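Local atomic coordinates of mannose-specific lectin 3 chain 2 (Crocus vernus, PDB entry 3MEZ), a protein that probably binds mannose, as the second of two bulb-type lectin chains that assemble into a heterotetramer of paired heterodimers. Residues W48-S53 / L69-D74; L93-Q96 / Q100-V103. All coordinates share one frame; numbering follows the deposited sequence.

In the fold
The chain folds as the beta-prism of the monocot mannose-binding lectins, and two contacts join different parts of it. Contact 1 comes first: the end of strand 45-49 and the turn after it meet strand 69-72 once an excursion of 15 residues, carrying strand 60-63, has come round. It therefore ties one sheet of the prism to the next. Contact 2 opens later and closes a short hairpin within the sheet of strands 8-10, 92-95 and 101-110. The two follow in series, neither nested nor crossed, on opposite sides of the chain's centre, about 16 Å apart between centres. They still touch in the interior, where L69 CD2 lies 4.3 Å from L93 CG.

Contact 1: W48-S53 / L69-D74; sequences WESGTS and LDITDD. With FMT (formic acid), chain I.
S50 and T52, on the turn that follows strand 45-49, meet the tip of I71 on strand 69-72, and a single methyl group carries nearly all of the contact. The whole contact is slight, 95 Å² over both sides. I71 CD1 comes to 3.5 Å from S50 OG and 3.8 Å from S50 CB, while T52 OG1 stands a little further off, at 4.0 Å from I71 CD1. The branch reaches this far because CG1 is anti to the carbonyl carbon and CD1 continues the chain outward, chi2 174°. T52 and I71 meet at a slant.

The polar bonds belong to the turn itself. With chi1 of 61° in S50 and 52° in T52, each hydroxyl is held between its own backbone N and carbonyl carbon, which leaves S50 OG 2.8 Å from T52 OG1. T52 OG1 and N35 OD1 are both within reach of the single S50 hydroxyl proton. Further bonds tie the pair to C34 and to the start of strand 36-40: L36 N with S50 OG, and T52 OG1 with C34 O. The two hydroxyl oxygens thus lie beside the isoleucine methyl, yet take their hydrogen bonds elsewhere. Before the turn, one face of the W48 ring covers S50 N, 3.7 Å above the ring plane and toward its rim.

At the far end of 69-74, D74 N donates to O1 of a formic acid molecule at 2.7 Å, probably a guest from the crystallisation liquor. D74 OD2 forms a salt bridge with R62 of a second copy of this chain.

Around the centre, I71 also packs on M61 of strand 60-63, F80 of strand 78-81, L36 of strand 36-40, and C34, which is disulfide-bonded to C59. The contact joins the turn leaving edge strand 45-49 of one sheet to the inner strand 69-72 of another.

Contact 2: L93-Q96 / Q100-V103; sequences LILQ and QAVV
I94 and V102 form the hydrogen-bonded pair of this antiparallel hairpin. I94 N donates to V102 O at 2.9 Å, nearly straight at 172°, and V102 N returns a bond to I94 O at 3.1 Å. Toward the turn, Q96 N reaches Q100 O at 3.0 Å and is more bent, 157° at the hydrogen. Two CA-H...O contacts, L93 CA to V102 O and A101 CA to I94 O, give V102 O and I94 O a second, weaker partner.

Packing splits between the faces. On one side, L93, L95, A101 and V103 lie together: L93 CD2 sits 4.0 Å from A101 CB and 3.9 Å from V103 CG2, bridging A101 and V103, two residues apart on the opposite strand. Its chi2 of -136° lies away from the staggered values, and this rotation brings CD2 under the backbone of V102. L95 CD1 adds a looser touch on A101 CB. I94 and V102 point to the other face, where the extended side chain of Q96, from the loop, runs across V102, its CD 3.6 Å from V102 CG2.

The leucine face turns to the interior of the prism, where L93 and L95 meet L21 of strand 20-23, L95 and A101 meet L38 of strand 36-40, and L93 and V103 meet L63 of strand 60-63. Strand 8-10 flanks 92-95 on its far side. Beyond V102 and V103, a strand of the lectin 3 chain 1 subunit adds itself antiparallel, continuing the sheet across the interface with chain 1.

Contact 1: W48-S53 / L69-D74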
loop_
_atom_site.group_PDB
_atom_site.type_symbol
_atom_site.label_atom_id
_atom_site.label_comp_id
_atom_site.label_asym_id
_atom_site.label_seq_id
_atom_site.Cartn_x
_atom_site.Cartn_y
_atom_site.Cartn_z
ATOM N N TRP B 48 3.684 -2.000 -24.300
ATOM C CA TRP B 48 3.797 -3.375 -23.858
ATOM C C TRP B 48 2.572 -3.704 -23.047
ATOM O O TRP B 48 2.017 -2.832 -22.442
ATOM C CB TRP B 48 5.023 -3.522 -22.982
ATOM C CG TRP B 48 5.295 -4.836 -22.456
ATOM C CD1 TRP B 48 6.073 -5.763 -23.010
ATOM C CD2 TRP B 48 4.835 -5.389 -21.229
ATOM N NE1 TRP B 48 6.123 -6.859 -22.241
ATOM C CE2 TRP B 48 5.366 -6.658 -21.133
ATOM C CE3 TRP B 48 4.010 -4.936 -20.216
ATOM C CZ2 TRP B 48 5.105 -7.481 -20.068
ATOM C CZ3 TRP B 48 3.750 -5.742 -19.175
ATOM C CH2 TRP B 48 4.287 -6.998 -19.096
ATOM N N GLU B 49 2.180 -4.962 -23.056
ATOM C CA GLU B 49 1.109 -5.448 -22.220
ATOM C C GLU B 49 1.320 -6.907 -21.839
ATOM O O GLU B 49 1.963 -7.638 -22.528
ATOM C CB GLU B 49 -0.228 -5.238 -22.895
ATOM C CG GLU B 49 -0.510 -6.167 -23.994
ATOM C CD GLU B 49 -1.843 -5.931 -24.606
ATOM O OE1 GLU B 49 -2.825 -6.287 -24.002
ATOM O OE2 GLU B 49 -1.909 -5.387 -25.699
ATOM N N SER B 50 0.802 -7.307 -20.703
ATOM C CA SER B 50 0.847 -8.689 -20.330
ATOM C C SER B 50 -0.099 -9.523 -21.184
ATOM O O SER B 50 0.061 -10.682 -21.287
ATOM C CB SER B 50 0.565 -8.871 -18.848
ATOM O OG SER B 50 -0.683 -8.421 -18.540
ATOM N N GLY B 51 -1.058 -8.887 -21.807
ATOM C CA GLY B 51 -2.112 -9.569 -22.508
ATOM C C GLY B 51 -2.925 -10.535 -21.673
ATOM O O GLY B 51 -3.173 -11.618 -22.077
ATOM N N THR B 52 -3.298 -10.111 -20.478
ATOM C CA THR B 52 -4.031 -10.940 -19.558
ATOM C C THR B 52 -5.383 -10.378 -19.246
ATOM O O THR B 52 -5.926 -10.658 -18.245
ATOM C CB THR B 52 -3.276 -11.202 -18.276
ATOM O OG1 THR B 52 -2.856 -9.974 -17.727
ATOM C CG2 THR B 52 -2.094 -12.068 -18.525
ATOM N N SER B 53 -5.918 -9.586 -20.145
ATOM C CA SER B 53 -7.229 -9.020 -19.984
ATOM C C SER B 53 -8.296 -10.080 -19.889
ATOM O O SER B 53 -8.278 -11.019 -20.626
ATOM C CB SER B 53 -7.497 -8.137 -21.173
ATOM O OG SER B 53 -8.823 -7.851 -21.314
ATOM N N LEU B 69 8.063 -10.380 -11.397
ATOM C CA LEU B 69 6.779 -9.706 -11.409
ATOM C C LEU B 69 5.653 -10.669 -11.712
ATOM O O LEU B 69 5.573 -11.158 -12.795
ATOM C CB LEU B 69 6.725 -8.673 -12.507
ATOM C CG LEU B 69 7.338 -7.305 -12.519
ATOM C CD1 LEU B 69 6.901 -6.610 -13.793
ATOM C CD2 LEU B 69 6.908 -6.532 -11.343
ATOM N N ASP B 70 4.773 -10.876 -10.749
ATOM C CA ASP B 70 3.619 -11.745 -10.853
ATOM C C ASP B 70 2.322 -10.957 -10.933
ATOM O O ASP B 70 2.152 -10.041 -10.209
ATOM C CB ASP B 70 3.514 -12.674 -9.634
ATOM C CG ASP B 70 4.755 -13.498 -9.394
ATOM O OD1 ASP B 70 5.168 -14.187 -10.285
ATOM O OD2 ASP B 70 5.320 -13.441 -8.323
ATOM N N ILE B 71 1.440 -11.343 -11.829
ATOM C CA ILE B 71 0.075 -10.932 -11.808
ATOM C C ILE B 71 -0.760 -12.079 -11.244
ATOM O O ILE B 71 -0.778 -13.153 -11.761
ATOM C CB ILE B 71 -0.471 -10.540 -13.172
ATOM C CG1 ILE B 71 0.375 -9.463 -13.793
ATOM C CG2 ILE B 71 -1.823 -10.074 -13.042
ATOM C CD1 ILE B 71 0.018 -9.132 -15.146
ATOM N N THR B 72 -1.447 -11.786 -10.159
ATOM C CA THR B 72 -2.073 -12.743 -9.305
ATOM C C THR B 72 -3.551 -12.471 -9.167
ATOM O O THR B 72 -3.940 -11.366 -9.053
ATOM C CB THR B 72 -1.413 -12.687 -7.914
ATOM O OG1 THR B 72 0.003 -12.789 -8.041
ATOM C CG2 THR B 72 -1.902 -13.774 -7.049
ATOM N N ASP B 73 -4.357 -13.498 -9.223
ATOM C CA ASP B 73 -5.781 -13.365 -8.993
ATOM C C ASP B 73 -6.213 -13.476 -7.527
ATOM O O ASP B 73 -5.432 -13.773 -6.695
ATOM C CB ASP B 73 -6.602 -14.267 -9.911
ATOM C CG ASP B 73 -6.544 -15.723 -9.526
ATOM O OD1 ASP B 73 -6.039 -16.098 -8.516
ATOM O OD2 ASP B 73 -6.991 -16.494 -10.324
ATOM N N ASP B 74 -7.493 -13.304 -7.264
ATOM C CA ASP B 74 -7.990 -13.344 -5.893
ATOM C C ASP B 74 -7.715 -14.672 -5.215
ATOM O O ASP B 74 -7.563 -14.723 -4.031
ATOM C CB ASP B 74 -9.451 -13.001 -5.806
ATOM C CG ASP B 74 -9.902 -12.714 -4.390
ATOM O OD1 ASP B 74 -10.811 -13.368 -3.938
ATOM O OD2 ASP B 74 -9.349 -11.838 -3.759
HETATM C C FMT I . -10.042 -12.133 -9.955
HETATM O O1 FMT I . -9.181 -12.257 -9.110
HETATM O O2 FMT I . -11.028 -12.867 -9.937
#

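Contact 2: L93-Q96 / Q100-V103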
loop_
_atom_site.group_PDB
_atom_site.type_symbol
_atom_site.label_atom_id
_atom_site.label_comp_id
_atom_site.label_asym_id
_atom_site.label_seq_id
_atom_site.Cartn_x
_atom_site.Cartn_y
_atom_site.Cartn_z
ATOM N N LEU B 93 11.468 -1.883 -9.431
ATOM C CA LEU B 93 10.917 -1.731 -10.763
ATOM C C LEU B 93 10.819 -0.232 -10.997
ATOM O O LEU B 93 10.125 0.446 -10.285
ATOM C CB LEU B 93 9.532 -2.316 -10.840
ATOM C CG LEU B 93 8.742 -2.755 -12.082
ATOM C CD1 LEU B 93 7.291 -2.348 -12.146
ATOM C CD2 LEU B 93 9.414 -2.523 -13.368
ATOM N N ILE B 94 11.527 0.254 -11.991
ATOM C CA ILE B 94 11.536 1.643 -12.342
ATOM C C ILE B 94 10.882 1.918 -13.693
ATOM O O ILE B 94 11.226 1.341 -14.664
ATOM C CB ILE B 94 12.966 2.194 -12.384
ATOM C CG1 ILE B 94 13.713 1.923 -11.087
ATOM C CG2 ILE B 94 12.969 3.641 -12.640
ATOM C CD1 ILE B 94 15.085 2.249 -11.120
ATOM N N LEU B 95 9.946 2.842 -13.729
ATOM C CA LEU B 95 9.438 3.288 -15.000
ATOM C C LEU B 95 10.298 4.450 -15.442
ATOM O O LEU B 95 10.191 5.518 -14.955
ATOM C CB LEU B 95 7.982 3.689 -14.934
ATOM C CG LEU B 95 7.307 4.115 -16.222
ATOM C CD1 LEU B 95 7.250 3.006 -17.204
ATOM C CD2 LEU B 95 5.943 4.675 -15.990
ATOM N N GLN B 96 11.195 4.157 -16.352
ATOM C CA GLN B 96 12.207 5.087 -16.808
ATOM C C GLN B 96 11.782 6.138 -17.841
ATOM O O GLN B 96 10.903 5.942 -18.598
ATOM C CB GLN B 96 13.447 4.343 -17.314
ATOM C CG GLN B 96 13.928 3.242 -16.475
ATOM C CD GLN B 96 15.161 2.576 -16.994
ATOM O OE1 GLN B 96 15.468 2.651 -18.154
ATOM N NE2 GLN B 96 15.845 1.904 -16.130
ATOM N N GLN B 100 11.004 2.558 -20.844
ATOM C CA GLN B 100 11.110 1.175 -20.463
ATOM C C GLN B 100 10.823 1.025 -19.005
ATOM O O GLN B 100 11.233 1.827 -18.235
ATOM C CB GLN B 100 12.509 0.618 -20.711
ATOM C CG GLN B 100 12.841 0.398 -22.100
ATOM C CD GLN B 100 14.253 0.092 -22.324
ATOM O OE1 GLN B 100 14.766 -0.880 -21.855
ATOM N NE2 GLN B 100 14.885 0.913 -23.085
ATOM N N ALA B 101 10.147 -0.049 -18.662
ATOM C CA ALA B 101 10.017 -0.500 -17.300
ATOM C C ALA B 101 11.054 -1.567 -17.063
ATOM O O ALA B 101 11.076 -2.520 -17.758
ATOM C CB ALA B 101 8.658 -1.017 -17.046
ATOM N N VAL B 102 11.915 -1.330 -16.090
ATOM C CA VAL B 102 13.056 -2.156 -15.754
ATOM C C VAL B 102 13.136 -2.559 -14.275
ATOM O O VAL B 102 13.014 -1.758 -13.398
ATOM C CB VAL B 102 14.387 -1.459 -16.149
ATOM C CG1 VAL B 102 15.562 -2.398 -16.063
ATOM C CG2 VAL B 102 14.290 -0.871 -17.481
ATOM N N VAL B 103 13.395 -3.829 -14.056
ATOM C CA VAL B 103 13.602 -4.344 -12.731
ATOM C C VAL B 103 15.089 -4.461 -12.507
ATOM O O VAL B 103 15.768 -5.026 -13.314
ATOM C CB VAL B 103 12.973 -5.705 -12.510
ATOM C CG1 VAL B 103 13.193 -6.146 -11.133
ATOM C CG2 VAL B 103 11.526 -5.700 -12.838
#